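Local atomic coordinates of GH127 beta-L-arabinofuranoside (Geobacillus stearothermophilus, PDB entry 4QK0), a protein that probably hydrolyses terminal beta-L-arabinofuranosyl residues from arabinose-containing glycans, as a family 127 glycoside hydrolase. Residues Y247-A252 with V263-R268; M532-I537 with A579-H584; R453-M458 with L471-E476. All blocks are in the same frame, centred on the assembly; numbering follows the deposited sequence.

Overall arrangement
The three contacts fall one in each of the chain's family regions. Contact 1 comes first, in the mainly helical catalytic region, where a loop packs against strand 264-265 and the start of helix 266-283. Contact 3 follows, in the antiparallel sheet of the middle domain; contact 2 comes last, on strands 534-539 and 574-586 of the C-terminal domain's mixed sheet. Centre to centre, contacts 1 and 2 are about 38 Å apart, contacts 1 and 3 about 44 Å, on opposite sides of the chain's centre, and contacts 2 and 3 about 36 Å. None touches another, and each reports on a different domain: contact 1 is buried, contact 3 partly buried within paired strands, contact 2 at the surface.

Contact 1: residues Y247-A252 with V263-R268; sequences YRYHQA and VGHAVR
Val263 opens the second segment by laying CG1 over one face of the Arg248 guanidinium, 3.2 Å from NH2. Val263 O takes a nearly straight bond from Gln251 NE2 (2.8 Å, 174°), on a lone pair and in the amide plane. At Gly264 the backbones close up: CA comes to 3.3 Å from Arg248 O in a CA-H...O contact, and a CB would collide with that same oxygen. His265 N then donates to Tyr249 O (3.1 Å), while His265 O receives a second bond from Gln251 NE2, the donor lying above the carbonyl plane. The His265 CB sits over the Tyr249 face, a CH-pi contact, and the imidazole turns its edge toward that ring in an offset edge-to-face pair. As N-cap of helix 266-283, His265 accepts a weak bond at ND1 from Arg268 N; NE2 pairs with Glu317. Arg268, extended from CG to NE, brings its guanidinium face onto Tyr249 CE2, with NE bonded to Gly190 O. With Gln251 OE1 bonded to Gln192, both ends of this buried amide are satisfied, which fixes its flip and ties the loop to the strand and N-cap just ahead of helix 266-283 in the catalytic domain.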
# COMPACT_ATOMS: atom_id res chain seq x y z
N TYR A 247 -9.53 19.80 5.00
CA TYR A 247 -8.80 20.95 4.52
C TYR A 247 -7.35 20.89 4.79
O TYR A 247 -6.59 21.73 4.31
CB TYR A 247 -9.39 22.22 5.09
CG TYR A 247 -10.78 22.51 4.57
CD1 TYR A 247 -11.07 22.36 3.22
CD2 TYR A 247 -11.82 22.92 5.45
CE1 TYR A 247 -12.34 22.62 2.73
CE2 TYR A 247 -13.07 23.21 4.96
CZ TYR A 247 -13.33 23.05 3.60
OH TYR A 247 -14.59 23.31 3.11
N ARG A 248 -6.91 19.87 5.52
CA ARG A 248 -5.47 19.57 5.52
C ARG A 248 -4.92 19.36 4.13
O ARG A 248 -3.77 19.67 3.86
CB ARG A 248 -5.19 18.31 6.33
CG ARG A 248 -5.49 18.50 7.81
CD ARG A 248 -5.69 17.16 8.49
NE ARG A 248 -4.47 16.39 8.49
CZ ARG A 248 -3.56 16.40 9.46
NH1 ARG A 248 -3.71 17.21 10.51
NH2 ARG A 248 -2.47 15.60 9.38
N TYR A 249 -5.75 18.84 3.22
CA TYR A 249 -5.27 18.64 1.85
C TYR A 249 -4.70 19.92 1.25
O TYR A 249 -3.63 19.91 0.62
CB TYR A 249 -6.42 18.21 0.98
CG TYR A 249 -6.09 18.00 -0.48
CD1 TYR A 249 -5.44 16.86 -0.91
CD2 TYR A 249 -6.53 18.91 -1.45
CE1 TYR A 249 -5.16 16.64 -2.25
CE2 TYR A 249 -6.31 18.68 -2.83
CZ TYR A 249 -5.61 17.56 -3.21
OH TYR A 249 -5.34 17.31 -4.50
N HIS A 250 -5.41 21.02 1.50
CA HIS A 250 -5.00 22.37 1.01
C HIS A 250 -4.19 23.20 2.05
O HIS A 250 -3.93 24.37 1.81
CB HIS A 250 -6.23 23.22 0.70
CG HIS A 250 -7.29 22.51 -0.05
ND1 HIS A 250 -8.30 21.80 0.57
CD2 HIS A 250 -7.52 22.42 -1.38
CE1 HIS A 250 -9.10 21.28 -0.35
NE2 HIS A 250 -8.68 21.68 -1.53
N GLN A 251 -3.82 22.59 3.17
CA GLN A 251 -3.15 23.28 4.27
C GLN A 251 -3.93 24.56 4.68
O GLN A 251 -3.33 25.57 4.99
CB GLN A 251 -1.69 23.62 3.92
CG GLN A 251 -0.85 22.39 3.56
CD GLN A 251 -0.97 21.96 2.09
OE1 GLN A 251 -1.31 22.77 1.22
NE2 GLN A 251 -0.69 20.69 1.82
N ALA A 252 -5.24 24.43 4.70
CA ALA A 252 -6.15 25.46 5.07
C ALA A 252 -6.96 25.04 6.29
O ALA A 252 -8.06 25.55 6.50
CB ALA A 252 -7.08 25.77 3.92
N VAL A 263 1.55 18.59 6.17
CA VAL A 263 0.39 17.75 5.91
C VAL A 263 -0.14 18.05 4.52
O VAL A 263 0.15 19.11 3.95
CB VAL A 263 -0.74 17.98 6.93
CG1 VAL A 263 -0.26 17.73 8.35
CG2 VAL A 263 -1.29 19.39 6.83
N GLY A 264 -0.96 17.15 4.02
CA GLY A 264 -1.71 17.36 2.81
C GLY A 264 -0.89 17.19 1.56
O GLY A 264 0.17 16.60 1.57
N HIS A 265 -1.43 17.73 0.48
CA HIS A 265 -0.82 17.64 -0.84
C HIS A 265 0.54 18.32 -0.83
O HIS A 265 0.64 19.48 -0.41
CB HIS A 265 -1.77 18.34 -1.83
CG HIS A 265 -1.42 18.14 -3.25
ND1 HIS A 265 -0.46 18.89 -3.89
CD2 HIS A 265 -1.87 17.24 -4.17
CE1 HIS A 265 -0.32 18.45 -5.13
NE2 HIS A 265 -1.16 17.45 -5.32
N ALA A 266 1.57 17.63 -1.33
CA ALA A 266 2.91 18.06 -1.15
C ALA A 266 3.30 19.28 -1.96
O ALA A 266 4.01 20.12 -1.44
CB ALA A 266 3.89 16.95 -1.41
N VAL A 267 2.87 19.37 -3.23
CA VAL A 267 3.22 20.52 -4.04
C VAL A 267 2.54 21.77 -3.48
O VAL A 267 3.17 22.82 -3.35
CB VAL A 267 2.80 20.34 -5.51
CG1 VAL A 267 3.31 21.50 -6.32
CG2 VAL A 267 3.39 19.04 -6.10
N ARG A 268 1.28 21.66 -3.15
CA ARG A 268 0.53 22.72 -2.54
C ARG A 268 1.28 23.23 -1.30
O ARG A 268 1.51 24.45 -1.13
CB ARG A 268 -0.85 22.27 -2.12
CG ARG A 268 -1.85 22.22 -3.25
CD ARG A 268 -3.23 21.72 -2.77
NE ARG A 268 -4.26 21.81 -3.79
CZ ARG A 268 -4.35 21.02 -4.86
NH1 ARG A 268 -3.49 20.05 -5.03
NH2 ARG A 268 -5.27 21.25 -5.77

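Contact 2: residues M532-I537 with A579-H584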
# COMPACT_ATOMS: atom_id res chain seq x y z
N MSE A 532 35.20 12.51 -2.03
CA MSE A 532 33.97 11.77 -2.40
C MSE A 532 34.16 10.25 -2.24
O MSE A 532 34.16 9.52 -3.22
CB MSE A 532 33.58 12.05 -3.88
CG MSE A 532 33.02 13.42 -4.07
SE MSE A 532 32.21 13.51 -5.81
CE MSE A 532 31.52 15.33 -5.70
N PRO A 533 34.32 9.77 -1.00
CA PRO A 533 34.28 8.34 -0.79
C PRO A 533 32.89 7.76 -1.00
O PRO A 533 31.89 8.50 -0.97
CB PRO A 533 34.62 8.20 0.70
CG PRO A 533 34.11 9.45 1.32
CD PRO A 533 34.39 10.51 0.27
N VAL A 534 32.80 6.45 -1.22
CA VAL A 534 31.47 5.80 -1.29
C VAL A 534 30.96 5.72 0.13
O VAL A 534 31.62 5.17 0.94
CB VAL A 534 31.51 4.39 -1.89
CG1 VAL A 534 30.13 3.70 -1.80
CG2 VAL A 534 31.93 4.46 -3.35
N GLU A 535 29.79 6.24 0.40
CA GLU A 535 29.25 6.17 1.71
C GLU A 535 28.03 5.21 1.77
O GLU A 535 27.22 5.15 0.87
CB GLU A 535 28.74 7.54 2.14
CG GLU A 535 29.76 8.65 2.18
CD GLU A 535 30.63 8.68 3.46
OE1 GLU A 535 30.71 7.66 4.21
OE2 GLU A 535 31.29 9.74 3.66
N ARG A 536 27.91 4.52 2.90
CA ARG A 536 26.76 3.71 3.25
C ARG A 536 25.84 4.57 4.10
O ARG A 536 26.20 4.90 5.23
CB ARG A 536 27.20 2.49 4.07
CG ARG A 536 27.80 1.32 3.27
CD ARG A 536 28.17 0.19 4.25
NE ARG A 536 28.53 -1.08 3.64
CZ ARG A 536 29.69 -1.32 3.01
NH1 ARG A 536 30.64 -0.37 2.91
NH2 ARG A 536 29.91 -2.50 2.47
N ILE A 537 24.69 4.95 3.59
CA ILE A 537 23.82 5.82 4.34
C ILE A 537 22.77 5.00 5.11
O ILE A 537 22.13 4.10 4.54
CB ILE A 537 23.11 6.79 3.38
CG1 ILE A 537 24.14 7.57 2.52
CG2 ILE A 537 22.23 7.75 4.15
CD1 ILE A 537 25.15 8.38 3.32
N ALA A 579 32.03 -5.27 2.98
CA ALA A 579 32.30 -5.40 1.57
C ALA A 579 32.95 -4.14 1.07
O ALA A 579 32.60 -3.04 1.49
CB ALA A 579 31.03 -5.65 0.78
N LYS A 580 33.95 -4.32 0.23
CA LYS A 580 34.80 -3.23 -0.20
C LYS A 580 34.27 -2.66 -1.48
O LYS A 580 34.20 -3.33 -2.50
CB LYS A 580 36.26 -3.70 -0.27
CG LYS A 580 36.73 -4.28 1.07
CD LYS A 580 36.86 -3.26 2.20
CE LYS A 580 38.32 -2.90 2.41
NZ LYS A 580 39.10 -3.98 3.06
N LEU A 581 33.82 -1.42 -1.39
CA LEU A 581 33.17 -0.77 -2.50
C LEU A 581 34.16 0.12 -3.23
O LEU A 581 35.06 0.67 -2.63
CB LEU A 581 31.98 0.05 -2.01
CG LEU A 581 30.67 -0.48 -1.47
CD1 LEU A 581 30.76 -1.94 -1.15
CD2 LEU A 581 30.15 0.33 -0.29
N GLU A 582 33.98 0.24 -4.54
CA GLU A 582 34.87 1.00 -5.41
C GLU A 582 34.01 1.79 -6.38
O GLU A 582 32.92 1.38 -6.70
CB GLU A 582 35.80 0.10 -6.23
CG GLU A 582 36.67 -0.90 -5.44
CD GLU A 582 37.98 -0.31 -4.93
OE1 GLU A 582 38.86 -1.07 -4.47
OE2 GLU A 582 38.15 0.92 -4.97
N ALA A 583 34.52 2.92 -6.85
CA ALA A 583 33.83 3.75 -7.82
C ALA A 583 34.73 4.01 -8.97
O ALA A 583 35.90 4.19 -8.78
CB ALA A 583 33.41 5.07 -7.19
N HIS A 584 34.18 4.08 -10.17
CA HIS A 584 34.99 4.53 -11.30
C HIS A 584 34.08 5.06 -12.37
O HIS A 584 32.87 4.75 -12.42
CB HIS A 584 35.86 3.39 -11.88
CG HIS A 584 35.06 2.30 -12.52
ND1 HIS A 584 34.53 1.26 -11.80
CD2 HIS A 584 34.66 2.12 -13.80
CE1 HIS A 584 33.82 0.47 -12.61
NE2 HIS A 584 33.89 0.97 -13.83
O HOH W 1 33.66 -0.68 1.31
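Two strands of the C-terminal domain's mixed beta-sheet, 534-539 and 574-586, meet here through side chains, without pairing their backbones directly. The closest polar link is Arg536 NH2 to Ala579 O, 2.9 Å and nearly straight at 167°, lying in the guanidinium plane and on a lone pair of the carbonyl. Leu581 CD2 comes over one face of the same guanidinium, 3.3 Å from Arg536 NH1, and its other flank meets Val534 CG1 at 3.7 Å, the two side chains crossing at about a right angle. One methyl thus serves both a charged and an apolar neighbour. Further along, Val534 CG2 rests on Ala583 CB at 4.2 Å. Arg536 reaches across because its chain runs extended from CG to NE. Beyond this first shell, NH2 also bonds Pro576 O, so two carbonyls of the facing strand region grip one nitrogen, while Val534 leans on Ile596 and Arg536 on Val550 of adjoining strands. An alanine in place of Arg536 would remove both carbonyl bonds and the flat surface under Leu581, and would probably loosen the 579-581 loop. A water completes the site: it donates to Ala579 O (2.6 Å), accepts from Leu581 N (2.8 Å), and accepts only weakly from Arg536 NH1 at 3.4 Å.

Contact 3: residues R453-M458 with L471-E476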
# COMPACT_ATOMS: atom_id res chain seq x y z
N ARG A 453 31.70 47.41 -7.44
CA ARG A 453 32.77 47.10 -8.37
C ARG A 453 32.49 45.81 -9.13
O ARG A 453 31.97 44.81 -8.57
CB ARG A 453 34.04 46.93 -7.55
CG ARG A 453 35.32 46.57 -8.31
CD ARG A 453 36.13 45.65 -7.44
NE ARG A 453 35.81 46.09 -6.08
CZ ARG A 453 35.69 45.29 -5.05
NH1 ARG A 453 35.35 45.78 -3.84
NH2 ARG A 453 35.91 44.01 -5.23
N SER A 454 32.92 45.80 -10.38
CA SER A 454 32.72 44.68 -11.24
C SER A 454 33.68 43.50 -10.97
O SER A 454 34.89 43.68 -10.92
CB SER A 454 32.88 45.14 -12.67
OG SER A 454 32.96 44.02 -13.51
N VAL A 455 33.11 42.29 -10.78
CA VAL A 455 33.90 41.10 -10.44
C VAL A 455 33.47 39.90 -11.25
O VAL A 455 32.29 39.58 -11.34
CB VAL A 455 33.78 40.71 -8.95
CG1 VAL A 455 34.69 39.54 -8.62
CG2 VAL A 455 34.11 41.89 -8.08
N LYS A 456 34.46 39.23 -11.82
CA LYS A 456 34.25 38.06 -12.62
C LYS A 456 34.73 36.84 -11.81
O LYS A 456 35.86 36.78 -11.31
CB LYS A 456 35.00 38.20 -13.93
CG LYS A 456 34.39 37.45 -15.08
CD LYS A 456 35.00 36.07 -15.20
CE LYS A 456 34.38 35.24 -16.32
NZ LYS A 456 35.12 35.33 -17.61
N ILE A 457 33.85 35.84 -11.71
CA ILE A 457 34.19 34.58 -11.04
C ILE A 457 33.93 33.38 -11.94
O ILE A 457 32.90 33.30 -12.58
CB ILE A 457 33.44 34.49 -9.73
CG1 ILE A 457 34.09 35.48 -8.78
CG2 ILE A 457 33.54 33.08 -9.14
CD1 ILE A 457 33.29 35.80 -7.57
N MSE A 458 34.92 32.51 -12.03
CA MSE A 458 34.87 31.33 -12.89
C MSE A 458 34.98 30.12 -11.99
O MSE A 458 35.84 30.10 -11.09
CB MSE A 458 36.11 31.35 -13.77
CG MSE A 458 35.87 31.16 -15.25
SE MSE A 458 37.38 31.79 -16.28
CE MSE A 458 37.66 33.58 -15.48
N LEU A 471 38.18 27.89 -8.47
CA LEU A 471 37.53 29.20 -8.61
C LEU A 471 38.58 30.26 -8.90
O LEU A 471 39.52 30.44 -8.13
CB LEU A 471 36.86 29.63 -7.31
CG LEU A 471 35.69 28.83 -6.83
CD1 LEU A 471 35.34 29.24 -5.42
CD2 LEU A 471 34.50 29.13 -7.71
N THR A 472 38.39 30.95 -9.99
CA THR A 472 39.23 32.07 -10.35
C THR A 472 38.44 33.33 -10.11
O THR A 472 37.30 33.47 -10.55
CB THR A 472 39.67 32.00 -11.81
OG1 THR A 472 40.29 30.74 -12.03
CG2 THR A 472 40.72 33.08 -12.09
N VAL A 473 39.02 34.21 -9.31
CA VAL A 473 38.36 35.41 -8.89
C VAL A 473 39.10 36.58 -9.52
O VAL A 473 40.25 36.84 -9.17
CB VAL A 473 38.37 35.55 -7.34
CG1 VAL A 473 37.65 36.82 -6.91
CG2 VAL A 473 37.70 34.33 -6.70
N SER A 474 38.40 37.33 -10.36
CA SER A 474 39.01 38.49 -11.02
C SER A 474 38.23 39.77 -10.88
O SER A 474 37.34 40.04 -11.65
CB SER A 474 39.14 38.16 -12.48
OG SER A 474 39.89 36.98 -12.53
N PRO A 475 38.55 40.59 -9.88
CA PRO A 475 37.91 41.89 -9.78
C PRO A 475 38.52 42.86 -10.79
O PRO A 475 39.68 42.71 -11.18
CB PRO A 475 38.17 42.32 -8.34
CG PRO A 475 39.26 41.47 -7.83
CD PRO A 475 39.52 40.36 -8.80
N GLU A 476 37.73 43.81 -11.27
CA GLU A 476 38.20 44.81 -12.24
C GLU A 476 39.43 45.55 -11.67
O GLU A 476 40.47 45.62 -12.30
CB GLU A 476 37.11 45.79 -12.58
CG GLU A 476 37.20 46.29 -14.01
CD GLU A 476 36.42 47.60 -14.24
OE1 GLU A 476 35.40 47.84 -13.54
OE2 GLU A 476 36.85 48.38 -15.14
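Pro475 presents its ring as a rounded bump beside Val455, the two lying alongside each other and pointing the same way. Its CB fits the notch between Val455 CG2, at 4.1 Å, and the aliphatic CD of Arg453, at 4.0 Å, though the poorly ordered Arg453 side is less certain. Val455 spreads its methyls with CG1 anti to the backbone N (chi1 -176°), which turns CG1 toward Val473 CG1. That valine methyl in turn approaches Ile457 CG1 at 4.2 Å, while Ile457 CG2, also anti to its N, looks toward Leu471 CD2. The row lies on one face of an antiparallel beta hairpin, strands 453-461 and 468-475, in the middle domain's sheet; Phe481, Leu483 and Leu485 of strand 479-486 and Trp520 pack over this face. On the reverse face Lys456, whose end leads away from the partner strand, stands beside Ser474, and Met458 (selenomethionine) beside Thr472, with Met458 CB 4.1 Å from Thr472 CB. Backbone bonds set this spacing: Lys456 and Ser474 bond reciprocally, as do Met458 and Thr472, with Ser474 N to Lys456 O at 2.8 Å and nearly along the C=O axis. At the open end of the hairpin Glu476 N donates to Ser454 O (2.9 Å), and Glu476 OE1 reaches alongside Ser454 CB, whose OG bonds Gln447 of the neighbouring strand.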